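PDB 1RVK: isomerase/lactonizing enzyme from Agrobacterium tumefaciens, which is of unknown function but, as a magnesium-binding member of the enolase superfamily, probably abstracts a proton next to a carboxylate in an isomerase or lactonizing reaction. Local coordinates for residues 146-154 / 168-176. Numbering follows the deposited sequence.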
# COMPACT_ATOMS: atom_id res chain seq x y z
N GLY A 146 -18.87 0.24 14.97
CA GLY A 146 -17.79 0.11 14.00
C GLY A 146 -16.58 0.88 14.47
O GLY A 146 -15.82 0.40 15.31
N LEU A 147 -16.39 2.08 13.91
CA LEU A 147 -15.28 2.95 14.28
C LEU A 147 -15.85 4.35 14.43
O LEU A 147 -15.32 5.32 13.89
CB LEU A 147 -14.19 2.92 13.20
CG LEU A 147 -13.48 1.57 13.04
CD1 LEU A 147 -12.52 1.61 11.86
CD2 LEU A 147 -12.72 1.23 14.32
N ALA A 148 -16.95 4.45 15.18
CA ALA A 148 -17.63 5.72 15.38
C ALA A 148 -17.14 6.52 16.57
O ALA A 148 -17.23 7.75 16.59
CB ALA A 148 -19.13 5.48 15.52
N THR A 149 -16.60 5.83 17.57
CA THR A 149 -16.13 6.49 18.78
C THR A 149 -14.72 6.08 19.18
O THR A 149 -14.19 5.09 18.67
CB THR A 149 -17.04 6.15 19.97
OG1 THR A 149 -16.82 4.79 20.35
CG2 THR A 149 -18.51 6.31 19.59
N PRO A 150 -14.10 6.84 20.09
CA PRO A 150 -12.75 6.50 20.53
C PRO A 150 -12.76 5.10 21.13
O PRO A 150 -11.84 4.31 20.92
CB PRO A 150 -12.45 7.58 21.57
CG PRO A 150 -13.15 8.77 21.00
CD PRO A 150 -14.49 8.18 20.57
N GLU A 151 -13.82 4.79 21.87
CA GLU A 151 -13.96 3.49 22.49
C GLU A 151 -14.01 2.36 21.46
O GLU A 151 -13.49 1.27 21.70
CB GLU A 151 -15.23 3.46 23.36
CG GLU A 151 -15.12 4.31 24.63
CD GLU A 151 -15.17 5.81 24.37
OE1 GLU A 151 -14.80 6.58 25.29
OE2 GLU A 151 -15.60 6.24 23.28
N ASP A 152 -14.64 2.61 20.31
CA ASP A 152 -14.72 1.59 19.26
C ASP A 152 -13.33 1.19 18.77
O ASP A 152 -13.10 0.04 18.42
CB ASP A 152 -15.55 2.08 18.07
CG ASP A 152 -17.03 2.17 18.37
OD1 ASP A 152 -17.50 1.44 19.27
OD2 ASP A 152 -17.73 2.96 17.70
N TYR A 153 -12.42 2.15 18.72
CA TYR A 153 -11.07 1.85 18.27
C TYR A 153 -10.37 1.00 19.32
O TYR A 153 -9.63 0.06 18.99
CB TYR A 153 -10.26 3.13 18.04
CG TYR A 153 -10.46 3.72 16.66
CD1 TYR A 153 -11.52 4.58 16.39
CD2 TYR A 153 -9.57 3.41 15.62
CE1 TYR A 153 -11.69 5.13 15.11
CE2 TYR A 153 -9.74 3.96 14.35
CZ TYR A 153 -10.80 4.81 14.10
OH TYR A 153 -10.95 5.36 12.85
N GLY A 154 -10.60 1.33 20.59
CA GLY A 154 -9.98 0.57 21.66
C GLY A 154 -10.43 -0.88 21.65
O GLY A 154 -9.63 -1.78 21.84
N ILE A 168 -0.20 -1.93 15.67
CA ILE A 168 -1.51 -1.49 15.22
C ILE A 168 -1.45 -0.03 14.78
O ILE A 168 -0.91 0.80 15.49
CB ILE A 168 -2.55 -1.58 16.36
CG1 ILE A 168 -2.70 -3.03 16.81
CG2 ILE A 168 -3.91 -1.03 15.89
CD1 ILE A 168 -3.52 -3.20 18.08
N LYS A 169 -2.01 0.27 13.60
CA LYS A 169 -2.02 1.65 13.13
C LYS A 169 -3.45 2.14 12.96
O LYS A 169 -4.27 1.48 12.34
CB LYS A 169 -1.29 1.80 11.79
CG LYS A 169 -1.13 3.27 11.38
CD LYS A 169 -0.25 3.45 10.15
CE LYS A 169 -0.98 3.12 8.85
NZ LYS A 169 -0.07 3.20 7.67
N LEU A 170 -3.74 3.30 13.53
CA LEU A 170 -5.08 3.85 13.40
C LEU A 170 -5.14 4.87 12.28
O LEU A 170 -4.21 5.66 12.10
CB LEU A 170 -5.51 4.58 14.68
CG LEU A 170 -5.57 3.94 16.06
CD1 LEU A 170 -6.23 4.93 17.00
CD2 LEU A 170 -6.37 2.65 16.02
N HIS A 171 -6.22 4.82 11.50
CA HIS A 171 -6.48 5.83 10.48
C HIS A 171 -7.70 6.44 11.18
O HIS A 171 -8.67 5.73 11.43
CB HIS A 171 -6.92 5.23 9.14
CG HIS A 171 -5.79 4.71 8.30
ND1 HIS A 171 -5.28 3.43 8.45
CD2 HIS A 171 -5.07 5.29 7.31
CE1 HIS A 171 -4.30 3.25 7.58
NE2 HIS A 171 -4.15 4.36 6.88
N THR A 172 -7.64 7.72 11.53
CA THR A 172 -8.76 8.32 12.23
C THR A 172 -9.83 8.95 11.32
O THR A 172 -9.84 8.70 10.12
CB THR A 172 -8.26 9.33 13.29
OG1 THR A 172 -7.17 10.09 12.76
CG2 THR A 172 -7.77 8.57 14.52
N TRP A 173 -10.72 9.74 11.91
CA TRP A 173 -11.83 10.34 11.16
C TRP A 173 -11.47 11.44 10.16
O TRP A 173 -10.71 12.36 10.47
CB TRP A 173 -12.88 10.88 12.13
CG TRP A 173 -13.45 9.82 13.02
CD1 TRP A 173 -14.52 9.01 12.75
CD2 TRP A 173 -12.99 9.47 14.33
NE1 TRP A 173 -14.75 8.17 13.82
CE2 TRP A 173 -13.83 8.43 14.80
CE3 TRP A 173 -11.95 9.93 15.15
CZ2 TRP A 173 -13.66 7.84 16.05
CZ3 TRP A 173 -11.78 9.34 16.41
CH2 TRP A 173 -12.64 8.30 16.84
N MSE A 174 -12.06 11.34 8.97
CA MSE A 174 -11.81 12.30 7.90
C MSE A 174 -13.10 12.60 7.14
O MSE A 174 -13.99 11.75 7.06
CB MSE A 174 -10.77 11.74 6.93
CG MSE A 174 -9.48 11.29 7.58
SE MSE A 174 -8.21 10.61 6.29
CE MSE A 174 -7.14 9.54 7.48
N PRO A 175 -13.22 13.81 6.58
CA PRO A 175 -14.46 14.08 5.84
C PRO A 175 -14.54 13.08 4.68
O PRO A 175 -13.51 12.56 4.24
CB PRO A 175 -14.29 15.53 5.38
CG PRO A 175 -12.79 15.72 5.35
CD PRO A 175 -12.33 14.99 6.58
N PRO A 176 -15.74 12.81 4.16
CA PRO A 176 -17.05 13.37 4.51
C PRO A 176 -17.69 13.04 5.86
O PRO A 176 -18.89 13.25 6.03
CB PRO A 176 -17.92 12.94 3.33
CG PRO A 176 -17.35 11.62 2.97
CD PRO A 176 -15.87 11.88 3.02
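Tyr153, in the first turn of helix 150-163, reaches from the helix to strand 167-171 and the loop after it, and its contacts begin at the ring's CD atoms and run out to the hydroxyl. CB points toward the strand, and CG lies anti to the carbonyl carbon (chi1 -86°), which sends the ring along the space between the two elements. On one long edge, Tyr153 CD2 meets the methyl Leu170 CD2 at 3.3 Å, near the ring plane. On the other edge, CD1 and CE1 lie against the indole of Trp173; Tyr153 CE1 stands 3.5 Å from Trp173 CZ2, over the indole face but displaced toward its rim. With centroids 5.1 Å apart and planes at 74°, the pair is an edge-to-face stack in which tyrosine supplies the edge. Leu147 CD2 covers one tyrosine face, 3.8 Å above the ring centre. At the tip, Tyr153 OH donates to His171 O over 2.7 Å, in the carbonyl plane.

The indole is also tied to the loop before the helix. Trp173 NE1 gives a weak, bent bond to Leu147 O (2.9 Å, 129° at the hydrogen), with Asp141 O a second weak acceptor, while Pro150 CD comes near Trp173 CH2, at 4.2 Å. A capping box fixes this helix start: Thr149 OG1 accepts from Asp152 N, and Asp152 OD2 accepts from the backbone N of Thr149 and Ala148.

The contact joins the start of helix 150-163 to the C-terminal end of strand 167-171, within a beta-alpha-beta unit of the enolase-type barrel. The side chain of His171, bonded through ND1 to Ile137 O, comes within about 4 Å of the bound magnesium ion; the His171 carbonyl gives the buried phenol's proton an acceptor, and the bond links the helix start to the backbone beside the metal site.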